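Local atomic coordinates of separin (Saccharomyces cerevisiae, PDB entry 5U1T), a protein that cleaves a subunit of the cohesin complex as a caspase-like cysteine protease, triggering chromosome segregation at the onset of anaphase. Residues Ser456-Val461 and Phe474-Asn479; Leu1266-Pro1271 and His1336-Glu1341. One frame throughout, in Å; residues are numbered along the deposited sequence.

Contact 1 (Ser456-Val461 and Phe474-Asn479)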
ATOM      1  N   SER A 456      -5.475 -14.926 -38.898  1.00 57.61           N
ATOM      2  CA  SER A 456      -5.221 -13.825 -39.797  1.00 59.48           C
ATOM      3  C   SER A 456      -6.426 -13.432 -40.607  1.00 55.14           C
ATOM      4  O   SER A 456      -6.476 -12.360 -41.161  1.00 56.19           O
ATOM      5  CB  SER A 456      -4.099 -14.195 -40.740  1.00 55.22           C
ATOM      6  OG  SER A 456      -3.143 -13.184 -40.787  1.00 58.71           O
ATOM      7  N   CYS A 457      -7.388 -14.326 -40.703  1.00 57.72           N
ATOM      8  CA  CYS A 457      -8.655 -14.012 -41.288  1.00 55.73           C
ATOM      9  C   CYS A 457      -9.395 -13.061 -40.394  1.00 55.33           C
ATOM     10  O   CYS A 457     -10.191 -12.292 -40.859  1.00 58.11           O
ATOM     11  CB  CYS A 457      -9.468 -15.278 -41.499  1.00 56.58           C
ATOM     12  SG  CYS A 457      -8.762 -16.465 -42.641  1.00 59.09           S
ATOM     13  N   LEU A 458      -9.127 -13.097 -39.104  1.00 59.09           N
ATOM     14  CA  LEU A 458      -9.818 -12.209 -38.204  1.00 52.39           C
ATOM     15  C   LEU A 458      -8.993 -10.985 -37.929  1.00 52.43           C
ATOM     16  O   LEU A 458      -9.504  -9.909 -37.849  1.00 51.38           O
ATOM     17  CB  LEU A 458     -10.119 -12.930 -36.905  1.00 60.52           C
ATOM     18  CG  LEU A 458     -10.783 -12.235 -35.727  1.00 59.31           C
ATOM     19  CD1 LEU A 458      -9.910 -11.116 -35.237  1.00 61.13           C
ATOM     20  CD2 LEU A 458     -12.168 -11.749 -36.018  1.00 55.48           C
ATOM     21  N   PHE A 459      -7.701 -11.148 -37.770  1.00 53.02           N
ATOM     22  CA  PHE A 459      -6.870  -9.991 -37.512  1.00 52.96           C
ATOM     23  C   PHE A 459      -6.557  -9.376 -38.852  1.00 44.73           C
ATOM     24  O   PHE A 459      -5.516  -9.630 -39.460  1.00 52.01           O
ATOM     25  CB  PHE A 459      -5.616 -10.362 -36.726  1.00 58.23           C
ATOM     26  CG  PHE A 459      -4.964  -9.203 -36.059  1.00 51.34           C
ATOM     27  CD1 PHE A 459      -5.501  -8.666 -34.909  1.00 52.97           C
ATOM     28  CD2 PHE A 459      -3.815  -8.642 -36.586  1.00 53.65           C
ATOM     29  CE1 PHE A 459      -4.898  -7.578 -34.273  1.00 52.33           C
ATOM     30  CE2 PHE A 459      -3.201  -7.558 -35.963  1.00 54.09           C
ATOM     31  CZ  PHE A 459      -3.747  -7.026 -34.809  1.00 56.32           C
ATOM     32  N   ASN A 460      -7.509  -8.568 -39.303  1.00 45.68           N
ATOM     33  CA  ASN A 460      -7.536  -8.047 -40.669  1.00 47.44           C
ATOM     34  C   ASN A 460      -8.184  -6.679 -40.661  1.00 47.93           C
ATOM     35  O   ASN A 460      -9.270  -6.521 -40.112  1.00 49.29           O
ATOM     36  CB  ASN A 460      -8.301  -9.022 -41.598  1.00 53.25           C
ATOM     37  CG  ASN A 460      -8.403  -8.530 -43.039  1.00 46.93           C
ATOM     38  OD1 ASN A 460      -9.358  -7.836 -43.406  1.00 46.20           O
ATOM     39  ND2 ASN A 460      -7.434  -8.926 -43.868  1.00 45.71           N
ATOM     40  N   VAL A 461      -7.525  -5.702 -41.273  1.00 47.42           N
ATOM     41  CA  VAL A 461      -7.986  -4.319 -41.220  1.00 41.89           C
ATOM     42  C   VAL A 461      -9.413  -4.050 -41.752  1.00 51.95           C
ATOM     43  O   VAL A 461     -10.060  -3.123 -41.260  1.00 56.90           O
ATOM     44  CB  VAL A 461      -7.012  -3.395 -41.970  1.00 39.47           C
ATOM     45  CG1 VAL A 461      -7.128  -3.584 -43.435  1.00 45.75           C
ATOM     46  CG2 VAL A 461      -7.285  -1.954 -41.631  1.00 48.06           C
ATOM     47  N   PHE A 474      -9.322  -0.361 -29.986  1.00 55.47           N
ATOM     48  CA  PHE A 474      -8.714  -0.890 -28.800  1.00 58.53           C
ATOM     49  C   PHE A 474      -9.518  -2.068 -28.327  1.00 55.84           C
ATOM     50  O   PHE A 474      -9.003  -3.090 -27.976  1.00 50.82           O
ATOM     51  CB  PHE A 474      -8.685   0.169 -27.730  1.00 56.46           C
ATOM     52  CG  PHE A 474      -7.323   0.559 -27.348  1.00 55.40           C
ATOM     53  CD1 PHE A 474      -6.600  -0.216 -26.496  1.00 56.38           C
ATOM     54  CD2 PHE A 474      -6.754   1.661 -27.885  1.00 52.09           C
ATOM     55  CE1 PHE A 474      -5.329   0.120 -26.156  1.00 54.32           C
ATOM     56  CE2 PHE A 474      -5.483   2.011 -27.557  1.00 58.14           C
ATOM     57  CZ  PHE A 474      -4.766   1.238 -26.689  1.00 52.55           C
ATOM     58  N   ASP A 475     -10.815  -1.891 -28.351  1.00 55.35           N
ATOM     59  CA  ASP A 475     -11.766  -2.894 -27.968  1.00 55.53           C
ATOM     60  C   ASP A 475     -11.603  -4.134 -28.824  1.00 61.66           C
ATOM     61  O   ASP A 475     -11.615  -5.231 -28.318  1.00 62.51           O
ATOM     62  CB  ASP A 475     -13.135  -2.283 -28.162  1.00 62.66           C
ATOM     63  CG  ASP A 475     -14.221  -3.122 -27.649  1.00 65.20           C
ATOM     64  OD1 ASP A 475     -13.965  -3.973 -26.812  1.00 70.45           O
ATOM     65  OD2 ASP A 475     -15.353  -2.924 -28.079  1.00 77.58           O
ATOM     66  N   PHE A 476     -11.445  -3.954 -30.123  1.00 58.34           N
ATOM     67  CA  PHE A 476     -11.267  -5.059 -31.030  1.00 55.35           C
ATOM     68  C   PHE A 476      -9.943  -5.757 -30.859  1.00 54.33           C
ATOM     69  O   PHE A 476      -9.871  -6.953 -30.895  1.00 55.25           O
ATOM     70  CB  PHE A 476     -11.370  -4.574 -32.472  1.00 59.80           C
ATOM     71  CG  PHE A 476     -11.051  -5.628 -33.483  1.00 55.34           C
ATOM     72  CD1 PHE A 476      -9.765  -5.865 -33.852  1.00 55.24           C
ATOM     73  CD2 PHE A 476     -12.036  -6.382 -34.040  1.00 58.18           C
ATOM     74  CE1 PHE A 476      -9.464  -6.841 -34.752  1.00 54.84           C
ATOM     75  CE2 PHE A 476     -11.745  -7.357 -34.948  1.00 57.54           C
ATOM     76  CZ  PHE A 476     -10.455  -7.589 -35.300  1.00 56.74           C
ATOM     77  N   CYS A 477      -8.885  -5.001 -30.658  1.00 52.52           N
ATOM     78  CA  CYS A 477      -7.573  -5.583 -30.536  1.00 57.68           C
ATOM     79  C   CYS A 477      -7.290  -6.268 -29.237  1.00 58.88           C
ATOM     80  O   CYS A 477      -6.564  -7.227 -29.206  1.00 50.27           O
ATOM     81  CB  CYS A 477      -6.518  -4.532 -30.771  1.00 55.29           C
ATOM     82  SG  CYS A 477      -6.278  -4.138 -32.490  1.00 61.49           S
ATOM     83  N   GLN A 478      -7.858  -5.766 -28.162  1.00 57.98           N
ATOM     84  CA  GLN A 478      -7.613  -6.367 -26.878  1.00 62.83           C
ATOM     85  C   GLN A 478      -8.343  -7.660 -26.761  1.00 60.95           C
ATOM     86  O   GLN A 478      -7.820  -8.611 -26.245  1.00 56.19           O
ATOM     87  CB  GLN A 478      -7.969  -5.433 -25.753  1.00 64.94           C
ATOM     88  CG  GLN A 478      -6.748  -4.997 -24.990  1.00 64.56           C
ATOM     89  CD  GLN A 478      -6.954  -3.691 -24.323  1.00 67.33           C
ATOM     90  OE1 GLN A 478      -8.016  -3.426 -23.798  1.00 74.58           O
ATOM     91  NE2 GLN A 478      -5.947  -2.860 -24.347  1.00 62.96           N
ATOM     92  N   ASN A 479      -9.562  -7.689 -27.251  1.00 59.99           N
ATOM     93  CA  ASN A 479     -10.322  -8.926 -27.233  1.00 62.71           C
ATOM     94  C   ASN A 479      -9.723  -9.994 -28.142  1.00 64.86           C
ATOM     95  O   ASN A 479      -9.752 -11.184 -27.810  1.00 63.82           O
ATOM     96  CB  ASN A 479     -11.759  -8.662 -27.624  1.00 65.63           C
ATOM     97  CG  ASN A 479     -12.581  -8.222 -26.455  1.00 71.24           C
ATOM     98  OD1 ASN A 479     -13.314  -9.015 -25.874  1.00 80.77           O
ATOM     99  ND2 ASN A 479     -12.440  -6.961 -26.068  1.00 72.88           N
TER
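Phe476 reaches from helix 470-485 to the end of helix 448-458, and the far end of its ring does most of the touching. Phe476 CZ lies 3.6 Å from Leu458 CD1, and the two side chains pass one another heading opposite ways. Phe476 CZ also lies 3.6 Å from the backbone O of Leu458, the carbonyl oxygen sitting at the ring edge and in its plane. In Phe476, CG stands anti to the backbone N (chi1 174°), which carries the ring off its own helix toward the leucine. Phe459, which follows Leu458, is the centre of an inverse gamma turn. Phe459 CD1 is 4.4 Å from Phe476 CE1, an oblique and distant meeting of the rings. Cys477 supplies a sulfur-aromatic contact; SG is 4.1 Å from CE1 of Phe459 and approaches that ring obliquely, 5.3 Å from its centroid. No hydrogen bond crosses between the two segments; packing of apolar side chains, with one carbonyl oxygen at a ring edge, joins them. All four touching residues are buried. Beyond them, Leu458 rests on Thr434 and Phe438 of helix 431-444, while the Phe459 ring also meets those of Phe455 and Phe496. Helix 501-509 covers another part of the cluster, with Met503 and Leu507 against Phe459 and Val506 against Cys477, so that helices 448-458 and 470-485 pack together with both of these neighbours in the helical region.

Contact 2 (Leu1266-Pro1271 and His1336-Glu1341)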
ATOM      1  N   LEU A1266      13.295  28.583  68.699  1.00 51.30           N
ATOM      2  CA  LEU A1266      12.706  29.377  67.618  1.00 52.54           C
ATOM      3  C   LEU A1266      11.919  30.584  68.153  1.00 50.71           C
ATOM      4  O   LEU A1266      11.917  31.666  67.544  1.00 49.35           O
ATOM      5  CB  LEU A1266      11.805  28.504  66.738  1.00 53.89           C
ATOM      6  CG  LEU A1266      12.500  27.458  65.848  1.00 54.73           C
ATOM      7  CD1 LEU A1266      11.523  26.754  64.885  1.00 52.92           C
ATOM      8  CD2 LEU A1266      13.665  28.078  65.078  1.00 46.95           C
ATOM      9  N   HIS A1267      11.274  30.388  69.306  1.00 54.22           N
ATOM     10  CA  HIS A1267      10.416  31.399  69.921  1.00 49.93           C
ATOM     11  C   HIS A1267      11.220  32.617  70.321  1.00 49.08           C
ATOM     12  O   HIS A1267      10.794  33.744  70.108  1.00 49.86           O
ATOM     13  CB  HIS A1267       9.690  30.827  71.138  1.00 48.45           C
ATOM     14  CG  HIS A1267       8.635  31.730  71.707  1.00 44.42           C
ATOM     15  ND1 HIS A1267       7.815  31.353  72.743  1.00 39.88           N
ATOM     16  CD2 HIS A1267       8.264  32.993  71.379  1.00 49.83           C
ATOM     17  CE1 HIS A1267       6.983  32.334  73.030  1.00 43.45           C
ATOM     18  NE2 HIS A1267       7.238  33.345  72.227  1.00 42.91           N
ATOM     19  N   GLN A1268      12.397  32.396  70.881  1.00 54.12           N
ATOM     20  CA  GLN A1268      13.148  33.505  71.435  1.00 54.42           C
ATOM     21  C   GLN A1268      14.091  34.146  70.424  1.00 54.04           C
ATOM     22  O   GLN A1268      14.615  35.228  70.670  1.00 57.04           O
ATOM     23  CB  GLN A1268      13.921  33.046  72.675  1.00 53.24           C
ATOM     24  CG  GLN A1268      15.158  32.215  72.391  1.00 62.88           C
ATOM     25  CD  GLN A1268      15.879  31.745  73.677  1.00 72.82           C
ATOM     26  OE1 GLN A1268      15.795  30.555  74.068  1.00 67.83           O
ATOM     27  NE2 GLN A1268      16.592  32.683  74.333  1.00 66.22           N
ATOM     28  N   ASN A1269      14.276  33.516  69.271  1.00 54.74           N
ATOM     29  CA  ASN A1269      15.304  33.975  68.342  1.00 51.39           C
ATOM     30  C   ASN A1269      14.833  34.388  66.943  1.00 53.37           C
ATOM     31  O   ASN A1269      15.612  34.961  66.178  1.00 51.01           O
ATOM     32  CB  ASN A1269      16.364  32.893  68.217  1.00 50.84           C
ATOM     33  CG  ASN A1269      17.173  32.752  69.469  1.00 57.96           C
ATOM     34  OD1 ASN A1269      17.644  33.750  70.020  1.00 59.14           O
ATOM     35  ND2 ASN A1269      17.321  31.517  69.957  1.00 57.49           N
ATOM     36  N   LEU A1270      13.572  34.099  66.626  1.00 48.42           N
ATOM     37  CA  LEU A1270      12.946  34.546  65.376  1.00 49.58           C
ATOM     38  C   LEU A1270      12.093  35.806  65.574  1.00 47.77           C
ATOM     39  O   LEU A1270      11.148  35.796  66.351  1.00 49.49           O
ATOM     40  CB  LEU A1270      12.074  33.435  64.796  1.00 50.17           C
ATOM     41  CG  LEU A1270      12.662  32.434  63.812  1.00 49.87           C
ATOM     42  CD1 LEU A1270      14.089  32.106  64.139  1.00 42.55           C
ATOM     43  CD2 LEU A1270      11.797  31.188  63.816  1.00 51.35           C
ATOM     44  N   PRO A1271      12.402  36.881  64.837  1.00 47.19           N
ATOM     45  CA  PRO A1271      11.708  38.164  64.983  1.00 44.82           C
ATOM     46  C   PRO A1271      10.193  38.033  64.975  1.00 49.57           C
ATOM     47  O   PRO A1271       9.508  38.768  65.684  1.00 55.04           O
ATOM     48  CB  PRO A1271      12.166  38.966  63.766  1.00 39.58           C
ATOM     49  CG  PRO A1271      13.341  38.302  63.254  1.00 48.78           C
ATOM     50  CD  PRO A1271      13.332  36.877  63.697  1.00 53.26           C
ATOM     51  N   HIS A1336      22.682  29.017  66.615  1.00 57.72           N
ATOM     52  CA  HIS A1336      23.879  28.197  66.523  1.00 60.58           C
ATOM     53  C   HIS A1336      24.213  27.544  67.856  1.00 65.38           C
ATOM     54  O   HIS A1336      24.276  26.307  67.949  1.00 64.09           O
ATOM     55  CB  HIS A1336      25.039  29.075  66.023  1.00 65.39           C
ATOM     56  CG  HIS A1336      26.406  28.484  66.199  1.00 67.34           C
ATOM     57  ND1 HIS A1336      27.545  29.262  66.205  1.00 68.26           N
ATOM     58  CD2 HIS A1336      26.827  27.202  66.357  1.00 69.42           C
ATOM     59  CE1 HIS A1336      28.603  28.490  66.376  1.00 69.40           C
ATOM     60  NE2 HIS A1336      28.197  27.236  66.478  1.00 70.36           N
ATOM     61  N   VAL A1337      24.412  28.374  68.880  1.00 60.07           N
ATOM     62  CA  VAL A1337      24.853  27.900  70.179  1.00 59.23           C
ATOM     63  C   VAL A1337      23.835  26.976  70.823  1.00 56.30           C
ATOM     64  O   VAL A1337      24.176  25.879  71.252  1.00 54.73           O
ATOM     65  CB  VAL A1337      25.145  29.082  71.141  1.00 63.22           C
ATOM     66  CG1 VAL A1337      25.219  28.603  72.581  1.00 54.02           C
ATOM     67  CG2 VAL A1337      26.428  29.792  70.736  1.00 56.10           C
ATOM     68  N   GLN A1338      22.591  27.430  70.903  1.00 55.64           N
ATOM     69  CA  GLN A1338      21.542  26.674  71.584  1.00 55.39           C
ATOM     70  C   GLN A1338      21.151  25.376  70.850  1.00 59.39           C
ATOM     71  O   GLN A1338      20.848  24.375  71.484  1.00 56.97           O
ATOM     72  CB  GLN A1338      20.301  27.555  71.784  1.00 53.89           C
ATOM     73  CG  GLN A1338      20.425  28.587  72.899  1.00 60.81           C
ATOM     74  CD  GLN A1338      19.428  29.750  72.768  1.00 64.50           C
ATOM     75  OE1 GLN A1338      18.575  29.749  71.878  1.00 72.31           O
ATOM     76  NE2 GLN A1338      19.548  30.749  73.629  1.00 60.84           N
ATOM     77  N   LEU A1339      21.146  25.378  69.520  1.00 62.42           N
ATOM     78  CA  LEU A1339      20.769  24.157  68.797  1.00 57.93           C
ATOM     79  C   LEU A1339      21.853  23.103  68.890  1.00 57.51           C
ATOM     80  O   LEU A1339      21.560  21.922  69.072  1.00 57.60           O
ATOM     81  CB  LEU A1339      20.472  24.446  67.336  1.00 52.77           C
ATOM     82  CG  LEU A1339      19.075  24.943  67.017  1.00 57.99           C
ATOM     83  CD1 LEU A1339      19.095  25.427  65.600  1.00 55.71           C
ATOM     84  CD2 LEU A1339      18.034  23.858  67.200  1.00 50.59           C
ATOM     85  N   GLU A1340      23.104  23.539  68.758  1.00 61.02           N
ATOM     86  CA  GLU A1340      24.261  22.656  68.904  1.00 60.98           C
ATOM     87  C   GLU A1340      24.322  22.045  70.286  1.00 59.78           C
ATOM     88  O   GLU A1340      24.695  20.889  70.450  1.00 63.77           O
ATOM     89  CB  GLU A1340      25.559  23.409  68.647  1.00 63.00           C
ATOM     90  CG  GLU A1340      26.792  22.554  68.837  1.00 62.39           C
ATOM     91  CD  GLU A1340      27.970  23.103  68.090  1.00 64.47           C
ATOM     92  OE1 GLU A1340      27.935  24.305  67.746  1.00 69.89           O
ATOM     93  OE2 GLU A1340      28.922  22.336  67.828  1.00 74.00           O
ATOM     94  N   GLU A1341      23.963  22.850  71.274  1.00 62.50           N
ATOM     95  CA  GLU A1341      23.899  22.404  72.651  1.00 59.21           C
ATOM     96  C   GLU A1341      22.898  21.263  72.773  1.00 60.16           C
ATOM     97  O   GLU A1341      23.249  20.164  73.202  1.00 59.28           O
ATOM     98  CB  GLU A1341      23.526  23.577  73.564  1.00 63.11           C
ATOM     99  CG  GLU A1341      23.543  23.311  75.052  1.00 68.21           C
ATOM    100  CD  GLU A1341      22.997  24.502  75.858  1.00 83.75           C
ATOM    101  OE1 GLU A1341      22.968  25.660  75.329  1.00 78.88           O
ATOM    102  OE2 GLU A1341      22.594  24.281  77.035  1.00 90.29           O
TER
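Gln1338 is the residue of helix 1332-1347 that reaches the end of helix 1252-1269, and two neighbouring side chains there, Gln1268 and Asn1269, receive it. Its CG lies anti to the carbonyl carbon (chi1 -76°), and the chain runs extended from there, carrying the amide to helix 1252-1269. Gln1338 OE1 accepts a hydrogen bond of 2.9 Å from Asn1269 ND2. The bond is bent, with an N-H...O angle of 137°; the oxygen lies in the amide plane of Asn1269, whereas the donor is tilted from the carbonyl plane of Gln1338. Asn1269 ND2 also makes a weak hydrogen bond to Ile1265 O, so this amide ties its own helix to the other one. Its backbone is also joined to Asp1331, just ahead of helix 1332-1347. The Gln1268 side chain meets Gln1338 from the opposite direction, the amide planes 43° apart; their NE2 atoms are 3.6 Å from each other, a contact without a hydrogen bond. Next along the helix, Leu1339 turns to apolar neighbours, Phe1262 and Ile1311. What results is a polar side-chain bridge from the C-terminal end of one helix to the early turns of another, within the peptidase C50 family region and away from the probable active-site cysteine.

Both contacts bring the end of one helix up to another helix, but they share no element. Contact 1 lies in the helical region and contact 2 in the peptidase family region, with centres about 113 Å apart, on opposite sides of the chain's centre. Their chemistry differs in step with their burial. Contact 1 is buried and mainly apolar, with a sulfur and one carbonyl oxygen at its rings, joining helices close in sequence. Contact 2 is partly buried, with an exposed glutamine at its margin, and relies on amide groups and one hydrogen bond to join helices much farther apart along the chain. The buried surface is larger in contact 1, 171 against 106 Å².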